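Local coordinates for glycosyl hydrolases family 31 family protein (Aspergillus niger, PDB 6DRU) that catalyses the release of alpha-xylose from the non-reducing end of xyloglucan oligosaccharides, as a glycoside hydrolase of family 31, at residues 529-534 with 559-564; 488-493 with 535-540; 252-257 with 570-575. All coordinates share one frame; numbering follows the deposited sequence.

Interaction 1 (529-534 with 559-564). With MAN (alpha-D-mannopyranose), chain C; BGC (beta-D-glucopyranose), chain F; BGC (beta-D-glucopyranose), chain B.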
loop_
_atom_site.group_PDB
_atom_site.type_symbol
_atom_site.label_atom_id
_atom_site.label_comp_id
_atom_site.label_asym_id
_atom_site.label_seq_id
_atom_site.Cartn_x
_atom_site.Cartn_y
_atom_site.Cartn_z
ATOM N N SER A 529 -7.927 -40.773 -24.814
ATOM C CA SER A 529 -7.019 -39.644 -24.978
ATOM C C SER A 529 -5.584 -40.039 -24.650
ATOM O O SER A 529 -5.296 -40.527 -23.553
ATOM C CB SER A 529 -7.466 -38.484 -24.089
ATOM O OG SER A 529 -6.580 -37.384 -24.196
ATOM N N GLY A 530 -4.689 -39.829 -25.613
ATOM C CA GLY A 530 -3.274 -40.059 -25.425
ATOM C C GLY A 530 -2.829 -41.503 -25.457
ATOM O O GLY A 530 -1.632 -41.765 -25.284
ATOM N N ASN A 531 -3.741 -42.450 -25.668
ATOM C CA ASN A 531 -3.397 -43.868 -25.666
ATOM C C ASN A 531 -2.911 -44.263 -27.056
ATOM O O ASN A 531 -3.709 -44.378 -27.992
ATOM C CB ASN A 531 -4.589 -44.714 -25.230
ATOM C CG ASN A 531 -4.181 -46.100 -24.775
ATOM O OD1 ASN A 531 -3.294 -46.724 -25.360
ATOM N ND2 ASN A 531 -4.818 -46.586 -23.718
ATOM N N ILE A 532 -1.600 -44.484 -27.188
ATOM C CA ILE A 532 -1.007 -44.796 -28.483
ATOM C C ILE A 532 -1.393 -46.175 -28.993
ATOM O O ILE A 532 -1.083 -46.511 -30.141
ATOM C CB ILE A 532 0.530 -44.681 -28.416
ATOM C CG1 ILE A 532 1.096 -45.669 -27.395
ATOM C CG2 ILE A 532 0.943 -43.264 -28.054
ATOM C CD1 ILE A 532 2.592 -45.858 -27.503
ATOM N N ASP A 533 -2.056 -46.986 -28.170
ATOM C CA ASP A 533 -2.494 -48.309 -28.580
ATOM C C ASP A 533 -3.954 -48.347 -29.004
ATOM O O ASP A 533 -4.414 -49.386 -29.489
ATOM C CB ASP A 533 -2.264 -49.322 -27.451
ATOM C CG ASP A 533 -0.792 -49.553 -27.166
ATOM O OD1 ASP A 533 0.007 -49.579 -28.128
ATOM O OD2 ASP A 533 -0.433 -49.719 -25.981
ATOM N N THR A 534 -4.692 -47.251 -28.834
ATOM C CA THR A 534 -6.072 -47.271 -29.300
ATOM C C THR A 534 -6.166 -46.686 -30.705
ATOM O O THR A 534 -5.433 -45.747 -31.038
ATOM C CB THR A 534 -6.977 -46.478 -28.362
ATOM O OG1 THR A 534 -6.617 -45.091 -28.406
ATOM C CG2 THR A 534 -6.850 -46.994 -26.935
ATOM N N SER A 559 3.062 -36.629 -23.283
ATOM C CA SER A 559 3.050 -37.610 -22.201
ATOM C C SER A 559 1.945 -38.609 -22.534
ATOM O O SER A 559 0.777 -38.402 -22.200
ATOM C CB SER A 559 2.830 -36.942 -20.846
ATOM O OG SER A 559 2.953 -37.876 -19.787
ATOM N N ARG A 560 2.322 -39.692 -23.202
ATOM C CA ARG A 560 1.366 -40.662 -23.712
ATOM C C ARG A 560 1.021 -41.704 -22.654
ATOM O O ARG A 560 1.752 -41.914 -21.683
ATOM C CB ARG A 560 1.922 -41.358 -24.956
ATOM C CG ARG A 560 2.416 -40.414 -26.039
ATOM C CD ARG A 560 1.263 -39.754 -26.773
ATOM N NE ARG A 560 1.738 -38.861 -27.824
ATOM C CZ ARG A 560 1.699 -37.535 -27.749
ATOM N NH1 ARG A 560 1.188 -36.945 -26.677
ATOM N NH2 ARG A 560 2.157 -36.800 -28.754
ATOM N N THR A 561 -0.115 -42.360 -22.859
ATOM C CA THR A 561 -0.480 -43.571 -22.142
ATOM C C THR A 561 -0.568 -44.719 -23.141
ATOM O O THR A 561 -0.594 -44.510 -24.356
ATOM C CB THR A 561 -1.799 -43.390 -21.373
ATOM O OG1 THR A 561 -2.162 -44.624 -20.740
ATOM C CG2 THR A 561 -2.915 -42.939 -22.295
ATOM N N CYS A 562 -0.595 -45.946 -22.629
ATOM C CA CYS A 562 -0.502 -47.108 -23.501
ATOM C C CYS A 562 -0.938 -48.353 -22.741
ATOM O O CYS A 562 -1.058 -48.349 -21.513
ATOM C CB CYS A 562 0.920 -47.273 -24.052
ATOM S SG CYS A 562 2.226 -47.485 -22.805
ATOM N N TYR A 563 -1.187 -49.422 -23.500
ATOM C CA TYR A 563 -1.492 -50.728 -22.932
ATOM C C TYR A 563 -0.259 -51.605 -22.761
ATOM O O TYR A 563 -0.271 -52.507 -21.915
ATOM C CB TYR A 563 -2.503 -51.469 -23.813
ATOM C CG TYR A 563 -3.889 -50.862 -23.842
ATOM C CD1 TYR A 563 -4.417 -50.220 -22.730
ATOM C CD2 TYR A 563 -4.672 -50.937 -24.989
ATOM C CE1 TYR A 563 -5.690 -49.668 -22.760
ATOM C CE2 TYR A 563 -5.942 -50.388 -25.029
ATOM C CZ TYR A 563 -6.446 -49.755 -23.915
ATOM O OH TYR A 563 -7.711 -49.210 -23.957
ATOM N N PHE A 564 0.796 -51.367 -23.541
ATOM C CA PHE A 564 2.028 -52.141 -23.467
ATOM C C PHE A 564 3.207 -51.182 -23.393
ATOM O O PHE A 564 3.333 -50.285 -24.232
ATOM C CB PHE A 564 2.167 -53.075 -24.672
ATOM C CG PHE A 564 0.890 -53.775 -25.039
ATOM C CD1 PHE A 564 0.354 -54.748 -24.211
ATOM C CD2 PHE A 564 0.221 -53.455 -26.208
ATOM C CE1 PHE A 564 -0.824 -55.390 -24.544
ATOM C CE2 PHE A 564 -0.957 -54.094 -26.546
ATOM C CZ PHE A 564 -1.480 -55.063 -25.713
HETATM C C1 MAN C . 5.516 -55.354 -18.794
HETATM C C2 MAN C . 4.366 -55.942 -19.581
HETATM C C3 MAN C . 3.651 -54.830 -20.316
HETATM C C4 MAN C . 3.281 -53.735 -19.343
HETATM C C5 MAN C . 4.499 -53.322 -18.543
HETATM C C6 MAN C . 4.105 -52.254 -17.545
HETATM O O2 MAN C . 3.468 -56.582 -18.704
HETATM O O3 MAN C . 2.486 -55.335 -20.926
HETATM O O4 MAN C . 2.789 -52.625 -20.057
HETATM O O5 MAN C . 5.017 -54.434 -17.853
HETATM O O6 MAN C . 5.254 -51.762 -16.891
HETATM C C2 BGC F . 1.974 -35.120 -17.161
HETATM C C3 BGC F . 2.250 -33.993 -16.228
HETATM C C4 BGC F . 0.937 -33.288 -15.847
HETATM C C5 BGC F . -0.065 -34.296 -15.366
HETATM C C6 BGC F . -1.385 -33.597 -15.069
HETATM C C1 BGC F . 0.940 -36.017 -16.529
HETATM O O2 BGC F . 3.186 -35.869 -17.405
HETATM O O3 BGC F . 3.100 -33.092 -16.840
HETATM O O4 BGC F . 1.174 -32.361 -14.812
HETATM O O5 BGC F . -0.272 -35.275 -16.364
HETATM O O6 BGC F . -2.281 -34.517 -14.489
HETATM C C2 BGC B . -2.395 -39.264 -16.581
HETATM C C3 BGC B . -1.676 -38.028 -16.996
HETATM C C4 BGC B . -0.163 -38.203 -16.785
HETATM C C5 BGC B . 0.298 -39.472 -17.444
HETATM C C6 BGC B . 1.792 -39.655 -17.201
HETATM C C1 BGC B . -1.789 -40.455 -17.285
HETATM O O1 BGC B . -2.475 -41.607 -16.921
HETATM O O2 BGC B . -3.793 -39.145 -16.929
HETATM O O3 BGC B . -2.133 -36.964 -16.239
HETATM O O4 BGC B . 0.533 -37.111 -17.344
HETATM O O5 BGC B . -0.411 -40.577 -16.912
HETATM O O6 BGC B . 1.995 -40.593 -16.168
#

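Interaction 2 (488-493 with 535-540). With NAG (2-acetamido-2-deoxy-beta-D-glucopyranose), chain E.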
loop_
_atom_site.group_PDB
_atom_site.type_symbol
_atom_site.label_atom_id
_atom_site.label_comp_id
_atom_site.label_asym_id
_atom_site.label_seq_id
_atom_site.Cartn_x
_atom_site.Cartn_y
_atom_site.Cartn_z
ATOM N N THR A 488 -0.997 -28.930 -23.696
ATOM C CA THR A 488 -2.314 -29.051 -24.297
ATOM C C THR A 488 -2.849 -30.461 -24.082
ATOM O O THR A 488 -2.089 -31.409 -23.869
ATOM C CB THR A 488 -2.269 -28.730 -25.797
ATOM O OG1 THR A 488 -1.114 -29.338 -26.386
ATOM C CG2 THR A 488 -2.202 -27.228 -26.012
ATOM N N THR A 489 -4.171 -30.593 -24.140
ATOM C CA THR A 489 -4.813 -31.892 -24.007
ATOM C C THR A 489 -4.867 -32.601 -25.356
ATOM O O THR A 489 -5.021 -31.971 -26.405
ATOM C CB THR A 489 -6.225 -31.753 -23.434
ATOM O OG1 THR A 489 -6.908 -30.681 -24.095
ATOM C CG2 THR A 489 -6.168 -31.471 -21.941
ATOM N N SER A 490 -4.730 -33.925 -25.319
ATOM C CA SER A 490 -4.712 -34.738 -26.537
ATOM C C SER A 490 -6.141 -35.128 -26.920
ATOM O O SER A 490 -6.585 -36.266 -26.756
ATOM C CB SER A 490 -3.826 -35.962 -26.345
ATOM O OG SER A 490 -2.484 -35.586 -26.091
ATOM N N VAL A 491 -6.867 -34.141 -27.445
ATOM C CA VAL A 491 -8.221 -34.328 -27.949
ATOM C C VAL A 491 -8.352 -33.565 -29.261
ATOM O O VAL A 491 -7.481 -32.780 -29.642
ATOM C CB VAL A 491 -9.300 -33.862 -26.948
ATOM C CG1 VAL A 491 -9.366 -34.804 -25.758
ATOM C CG2 VAL A 491 -9.029 -32.436 -26.498
ATOM N N TRP A 492 -9.469 -33.804 -29.954
ATOM C CA TRP A 492 -9.660 -33.220 -31.279
ATOM C C TRP A 492 -9.834 -31.708 -31.209
ATOM O O TRP A 492 -9.280 -30.979 -32.039
ATOM C CB TRP A 492 -10.855 -33.869 -31.975
ATOM C CG TRP A 492 -10.546 -35.220 -32.521
ATOM C CD1 TRP A 492 -10.880 -36.424 -31.976
ATOM C CD2 TRP A 492 -9.825 -35.510 -33.725
ATOM N NE1 TRP A 492 -10.416 -37.448 -32.769
ATOM C CE2 TRP A 492 -9.764 -36.912 -33.848
ATOM C CE3 TRP A 492 -9.229 -34.719 -34.713
ATOM C CZ2 TRP A 492 -9.131 -37.540 -34.918
ATOM C CZ3 TRP A 492 -8.599 -35.345 -35.773
ATOM C CH2 TRP A 492 -8.556 -36.741 -35.868
ATOM N N ASP A 493 -10.599 -31.220 -30.229
ATOM C CA ASP A 493 -10.852 -29.787 -30.138
ATOM C C ASP A 493 -9.564 -29.000 -29.938
ATOM O O ASP A 493 -9.443 -27.872 -30.430
ATOM C CB ASP A 493 -11.836 -29.497 -29.004
ATOM C CG ASP A 493 -12.244 -28.036 -28.943
ATOM O OD1 ASP A 493 -12.479 -27.434 -30.013
ATOM O OD2 ASP A 493 -12.333 -27.490 -27.822
ATOM N N PRO A 535 -7.052 -47.229 -31.543
ATOM C CA PRO A 535 -7.236 -46.649 -32.883
ATOM C C PRO A 535 -7.762 -45.228 -32.848
ATOM O O PRO A 535 -7.501 -44.458 -33.782
ATOM C CB PRO A 535 -8.239 -47.605 -33.545
ATOM C CG PRO A 535 -8.169 -48.865 -32.741
ATOM C CD PRO A 535 -7.875 -48.432 -31.342
ATOM N N GLU A 536 -8.494 -44.857 -31.795
ATOM C CA GLU A 536 -9.058 -43.514 -31.716
ATOM C C GLU A 536 -7.959 -42.461 -31.661
ATOM O O GLU A 536 -7.980 -41.484 -32.417
ATOM C CB GLU A 536 -9.971 -43.396 -30.494
ATOM C CG GLU A 536 -11.276 -44.175 -30.581
ATOM C CD GLU A 536 -11.118 -45.642 -30.215
ATOM O OE1 GLU A 536 -9.968 -46.104 -30.057
ATOM O OE2 GLU A 536 -12.150 -46.332 -30.071
ATOM N N TYR A 537 -6.983 -42.647 -30.769
ATOM C CA TYR A 537 -5.905 -41.672 -30.656
ATOM C C TYR A 537 -4.889 -41.805 -31.782
ATOM O O TYR A 537 -4.262 -40.810 -32.166
ATOM C CB TYR A 537 -5.195 -41.799 -29.308
ATOM C CG TYR A 537 -4.078 -40.795 -29.162
ATOM C CD1 TYR A 537 -4.357 -39.441 -29.028
ATOM C CD2 TYR A 537 -2.749 -41.191 -29.198
ATOM C CE1 TYR A 537 -3.344 -38.514 -28.910
ATOM C CE2 TYR A 537 -1.728 -40.269 -29.082
ATOM C CZ TYR A 537 -2.034 -38.934 -28.939
ATOM O OH TYR A 537 -1.026 -38.008 -28.823
ATOM N N ARG A 538 -4.697 -43.015 -32.311
ATOM C CA ARG A 538 -3.828 -43.177 -33.470
ATOM C C ARG A 538 -4.303 -42.319 -34.636
ATOM O O ARG A 538 -3.488 -41.758 -35.378
ATOM C CB ARG A 538 -3.757 -44.649 -33.872
ATOM C CG ARG A 538 -2.825 -45.481 -33.013
ATOM C CD ARG A 538 -3.104 -46.960 -33.186
ATOM N NE ARG A 538 -1.999 -47.784 -32.710
ATOM C CZ ARG A 538 -1.976 -49.110 -32.777
ATOM N NH1 ARG A 538 -3.003 -49.765 -33.299
ATOM N NH2 ARG A 538 -0.926 -49.781 -32.324
ATOM N N GLU A 539 -5.622 -42.207 -34.813
ATOM C CA GLU A 539 -6.158 -41.325 -35.846
ATOM C C GLU A 539 -5.823 -39.870 -35.548
ATOM O O GLU A 539 -5.356 -39.134 -36.425
ATOM C CB GLU A 539 -7.671 -41.515 -35.960
ATOM C CG GLU A 539 -8.326 -40.651 -37.026
ATOM C CD GLU A 539 -9.837 -40.622 -36.906
ATOM O OE1 GLU A 539 -10.361 -41.108 -35.881
ATOM O OE2 GLU A 539 -10.501 -40.115 -37.836
ATOM N N LEU A 540 -6.050 -39.441 -34.303
ATOM C CA LEU A 540 -5.767 -38.059 -33.921
ATOM C C LEU A 540 -4.292 -37.721 -34.097
ATOM O O LEU A 540 -3.952 -36.642 -34.597
ATOM C CB LEU A 540 -6.204 -37.816 -32.478
ATOM C CG LEU A 540 -5.864 -36.447 -31.883
ATOM C CD1 LEU A 540 -6.418 -35.317 -32.741
ATOM C CD2 LEU A 540 -6.381 -36.344 -30.457
HETATM C C1 NAG E . -15.891 -25.403 -30.396
HETATM C C2 NAG E . -16.793 -24.834 -29.321
HETATM C C3 NAG E . -16.596 -25.493 -28.006
HETATM C C4 NAG E . -16.618 -27.000 -28.141
HETATM C C5 NAG E . -15.660 -27.442 -29.224
HETATM C C6 NAG E . -15.746 -28.942 -29.405
HETATM C C7 NAG E . -17.506 -22.488 -29.582
HETATM C C8 NAG E . -17.219 -21.010 -29.427
HETATM N N2 NAG E . -16.537 -23.443 -29.184
HETATM O O3 NAG E . -17.583 -25.040 -27.108
HETATM O O4 NAG E . -16.229 -27.581 -26.920
HETATM O O5 NAG E . -15.996 -26.804 -30.431
HETATM O O6 NAG E . -17.063 -29.300 -29.758
HETATM O O7 NAG E . -18.565 -22.857 -30.049
HETATM O O HOH W 1 -10.701 -40.419 -32.830
#

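Interaction 3 (252-257 with 570-575)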
loop_
_atom_site.group_PDB
_atom_site.type_symbol
_atom_site.label_atom_id
_atom_site.label_comp_id
_atom_site.label_asym_id
_atom_site.label_seq_id
_atom_site.Cartn_x
_atom_site.Cartn_y
_atom_site.Cartn_z
ATOM N N TYR A 252 13.209 -33.147 -38.640
ATOM C CA TYR A 252 12.299 -33.834 -37.735
ATOM C C TYR A 252 12.877 -33.843 -36.326
ATOM O O TYR A 252 14.010 -34.284 -36.116
ATOM C CB TYR A 252 12.047 -35.261 -38.220
ATOM C CG TYR A 252 11.186 -36.091 -37.298
ATOM C CD1 TYR A 252 9.818 -35.871 -37.205
ATOM C CD2 TYR A 252 11.741 -37.109 -36.533
ATOM C CE1 TYR A 252 9.028 -36.634 -36.365
ATOM C CE2 TYR A 252 10.960 -37.878 -35.692
ATOM C CZ TYR A 252 9.605 -37.638 -35.611
ATOM O OH TYR A 252 8.828 -38.404 -34.773
ATOM N N ILE A 253 12.095 -33.356 -35.368
ATOM C CA ILE A 253 12.526 -33.224 -33.982
ATOM C C ILE A 253 11.777 -34.261 -33.156
ATOM O O ILE A 253 10.553 -34.180 -32.992
ATOM C CB ILE A 253 12.292 -31.806 -33.447
ATOM C CG1 ILE A 253 13.130 -30.800 -34.239
ATOM C CG2 ILE A 253 12.623 -31.732 -31.965
ATOM C CD1 ILE A 253 12.671 -29.372 -34.091
ATOM N N GLN A 254 12.514 -35.235 -32.627
ATOM C CA GLN A 254 11.942 -36.303 -31.817
ATOM C C GLN A 254 12.026 -35.934 -30.342
ATOM O O GLN A 254 13.086 -35.527 -29.856
ATOM C CB GLN A 254 12.672 -37.621 -32.074
ATOM C CG GLN A 254 12.138 -38.795 -31.272
ATOM C CD GLN A 254 10.716 -39.156 -31.650
ATOM O OE1 GLN A 254 10.353 -39.148 -32.827
ATOM N NE2 GLN A 254 9.900 -39.471 -30.652
ATOM N N SER A 255 10.911 -36.082 -29.633
ATOM C CA SER A 255 10.871 -35.775 -28.211
ATOM C C SER A 255 9.689 -36.496 -27.586
ATOM O O SER A 255 8.757 -36.916 -28.279
ATOM C CB SER A 255 10.768 -34.267 -27.962
ATOM O OG SER A 255 10.636 -33.988 -26.579
ATOM N N LYS A 256 9.744 -36.635 -26.265
ATOM C CA LYS A 256 8.643 -37.185 -25.484
ATOM C C LYS A 256 8.952 -36.959 -24.011
ATOM O O LYS A 256 10.032 -36.490 -23.646
ATOM C CB LYS A 256 8.419 -38.673 -25.761
ATOM C CG LYS A 256 9.423 -39.590 -25.086
ATOM C CD LYS A 256 8.910 -41.019 -25.054
ATOM C CE LYS A 256 9.739 -41.884 -24.121
ATOM N NZ LYS A 256 9.108 -43.214 -23.900
ATOM N N LEU A 257 7.987 -37.307 -23.169
ATOM C CA LEU A 257 8.159 -37.297 -21.721
ATOM C C LEU A 257 8.121 -38.752 -21.258
ATOM O O LEU A 257 7.041 -39.336 -21.128
ATOM C CB LEU A 257 7.079 -36.454 -21.044
ATOM C CG LEU A 257 7.230 -36.023 -19.576
ATOM C CD1 LEU A 257 6.123 -35.054 -19.205
ATOM C CD2 LEU A 257 7.233 -37.190 -18.597
ATOM N N CYS A 570 5.474 -44.417 -21.762
ATOM C CA CYS A 570 4.948 -44.895 -23.033
ATOM C C CYS A 570 5.646 -44.199 -24.198
ATOM O O CYS A 570 6.156 -43.082 -24.072
ATOM C CB CYS A 570 3.438 -44.672 -23.113
ATOM S SG CYS A 570 2.461 -45.653 -21.937
ATOM N N ALA A 571 5.667 -44.877 -25.343
ATOM C CA ALA A 571 6.469 -44.444 -26.477
ATOM C C ALA A 571 5.760 -43.364 -27.292
ATOM O O ALA A 571 4.547 -43.154 -27.190
ATOM C CB ALA A 571 6.806 -45.634 -27.377
ATOM N N ASN A 572 6.556 -42.670 -28.119
ATOM C CA ASN A 572 6.049 -41.630 -29.011
ATOM C C ASN A 572 6.859 -41.582 -30.303
ATOM O O ASN A 572 7.038 -40.508 -30.889
ATOM C CB ASN A 572 6.066 -40.259 -28.308
ATOM C CG ASN A 572 5.338 -39.179 -29.094
ATOM O OD1 ASN A 572 4.135 -39.271 -29.333
ATOM N ND2 ASN A 572 6.071 -38.148 -29.499
ATOM N N GLU A 573 7.350 -42.726 -30.756
ATOM C CA GLU A 573 8.206 -42.832 -31.925
ATOM C C GLU A 573 7.370 -43.084 -33.172
ATOM O O GLU A 573 6.230 -43.550 -33.084
ATOM C CB GLU A 573 9.222 -43.958 -31.728
ATOM C CG GLU A 573 10.315 -43.661 -30.700
ATOM C CD GLU A 573 9.793 -43.598 -29.272
ATOM O OE1 GLU A 573 9.676 -42.481 -28.727
ATOM O OE2 GLU A 573 9.483 -44.666 -28.701
ATOM N N PRO A 574 7.904 -42.776 -34.361
ATOM C CA PRO A 574 7.113 -42.956 -35.590
ATOM C C PRO A 574 6.677 -44.393 -35.844
ATOM O O PRO A 574 5.791 -44.608 -36.683
ATOM C CB PRO A 574 8.055 -42.457 -36.697
ATOM C CG PRO A 574 9.414 -42.438 -36.083
ATOM C CD PRO A 574 9.206 -42.146 -34.636
ATOM N N TRP A 575 7.255 -45.373 -35.154
ATOM C CA TRP A 575 6.861 -46.768 -35.283
ATOM C C TRP A 575 6.020 -47.253 -34.109
ATOM O O TRP A 575 5.786 -48.459 -33.984
ATOM C CB TRP A 575 8.102 -47.649 -35.426
ATOM C CG TRP A 575 9.134 -47.359 -34.392
ATOM C CD1 TRP A 575 9.194 -47.866 -33.128
ATOM C CD2 TRP A 575 10.264 -46.490 -34.531
ATOM N NE1 TRP A 575 10.289 -47.363 -32.469
ATOM C CE2 TRP A 575 10.964 -46.517 -33.310
ATOM C CE3 TRP A 575 10.751 -45.692 -35.571
ATOM C CZ2 TRP A 575 12.125 -45.777 -33.098
ATOM C CZ3 TRP A 575 11.905 -44.958 -35.360
ATOM C CH2 TRP A 575 12.580 -45.006 -34.133
HETATM O O HOH W 2 6.532 -39.656 -33.826
#

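Interaction 1 (529-534 with 559-564)
Asn531 ND2 lies over one face of the Tyr563 ring, 3.3 Å from CE1 of Tyr563 and displaced toward the rim, with the amide plane turned 65° from that of the ring. The next ring along, that of Phe564, has Tyr563 CB over the centre of one face, and its edge meets O3 of a mannose of an attached glycan, in the ring plane. The guanidinium of Arg560 has CG2 of Ile532 at its edge; NH1 is hydrogen-bonded to Gly519 O and NE to Tyr577 OH. These groups flank a single beta bridge between two loops of the TIM barrel, which follow strands 513-514 and 554-555. The register runs Gly530 to Arg560 and Asn531 to Thr561, so the paired backbones are parallel. Two bonds define the bridge: Thr561 N donates to Gly530 O at 2.9 Å, and Ile532 N donates to Thr561 O at 3.0 Å. From the bridge residue Asn531 the chain enters a type I turn that ends at Thr534. Asn531 OD1 accepts from Asp533 N at 3.1 Å, an Asx turn, while Asn531 O takes both the N and the OG1 of Thr534, which precedes helix 535-548 as its N-cap. Ile532 CG1 rests 3.7 Å from Cys562 CB. Ser559, at the start of the second segment, has its CB directed away from 529-534, and its OG is hydrogen-bonded to O2 of a bound glucose, 3.1 Å away. At the other end of the contact Asp533 CG stands anti to its own carbonyl carbon (chi1 -67°), and its OD2 collects two successive backbone N-H groups: Tyr563 N at 2.6 Å, on the anti lone pair, and Phe564 N at 3.2 Å, nearly along the C-O axis.

Interaction 2 (488-493 with 535-540)
Trp492 NE1 and Glu539 OE1 are joined by one water, which three groups grip: it accepts from Trp492 NE1 at 3.0 Å and donates to Glu536 O and to Glu539 OE1. The water lies in the plane of the indole at its edge, where Glu539 CG also sits; Glu539 CD is 3.7 Å from Trp492 CZ2, and the other carboxylate oxygen, OE2, is bound by the backbone N of Asn658. Over one face of the indole comes Leu540 CD1, 3.5 Å from the centroid of the six-membered ring and 15° off its normal, a CH-pi contact. The indole and the leucine chain point in opposite senses as they pass. This is packing between neighbouring helices of the TIM barrel, the start of helix 492-508 against the first two turns of helix 535-548. The second torsion of Leu540 (chi2 56°) turns its methyls so that CD1 lies over the indole and CD2 toward the main chain ahead of Trp492, 3.6 Å from Val491 C. Before the helix, Ser490 is the centre of an inverse gamma turn, and its CB approaches Tyr537 CE1 at 3.7 Å. The hydroxyls of Ser490 and Tyr537 are both hydrogen-bonded to the carbonyl oxygen of Gly518.

Interaction 3 (252-257 with 570-575)
Gln254 NE2 donates to Asn572 O at 3.1 Å; the bond is nearly straight (167°) and lies in the plane of the Gln254 amide, although the donor stands well above the plane of the acceptor carbonyl. It links strand 252-254 of the TIM barrel to the loop that follows the last barrel strand, 554-555. The two segments run almost oppositely; the CA atoms of Lys256 and Asn572, nearest in register, are 6.2 Å apart, and side chains bridge the gap. Asn572 also donates: its ND2 is hydrogen-bonded to Ser255 O at 3.2 Å, with a C=O...N angle of 168°. At the far end Lys256 NZ approaches Cys570 O from above its carbonyl plane, 3.0 Å away. The Lys256 chain starts with CG between backbone N and carbonyl carbon (chi1 77°) and runs on extended from there, which brings NZ to Cys570 O.

A second shell fixes these donors and acceptors. Tyr252 OH gives its proton to Gln254 OE1 at 2.6 Å, which sets the rotation of the Gln254 amide. One water donates to both Tyr252 OH and Asn572 O, so that carbonyl receives a second partner. The hydroxyl of Tyr259 is hydrogen-bonded to Gln254 NE2 and also to Glu573 OE1. Lys256 NZ is 4.9 Å from Glu573 OE1, where opposite charges probably attract without touching, and it also bonds Thr569 OG1. Asn572 ND2 has Thr556 OG1 as a further partner. Leu257, at the end of the segment, touches the bound xylose. Within the loop, Asn572 N donates to Glu573 OE1 at 3.2 Å, from above the carboxylate plane.

From the N terminus, residues 252-257 come first and meet 570-575 last of all, so interaction 3 closes a span of 312 residues, most of the barrel domain, and joins its first strand to the loop after its last. Both other contacts lie within that span. Interaction 2 closes 41 residues between 488-493 and 535-540; interaction 1 closes 24 between 529-534 and 559-564. Their segments alternate, so these two cross, with 529-534 running directly into 535-540. Ser529 OG and Ser490 O connect them, probably by a hydrogen bond. The disulfide Cys562-Cys570 ties interaction 1 to interaction 3, whereas interactions 2 and 3 do not touch.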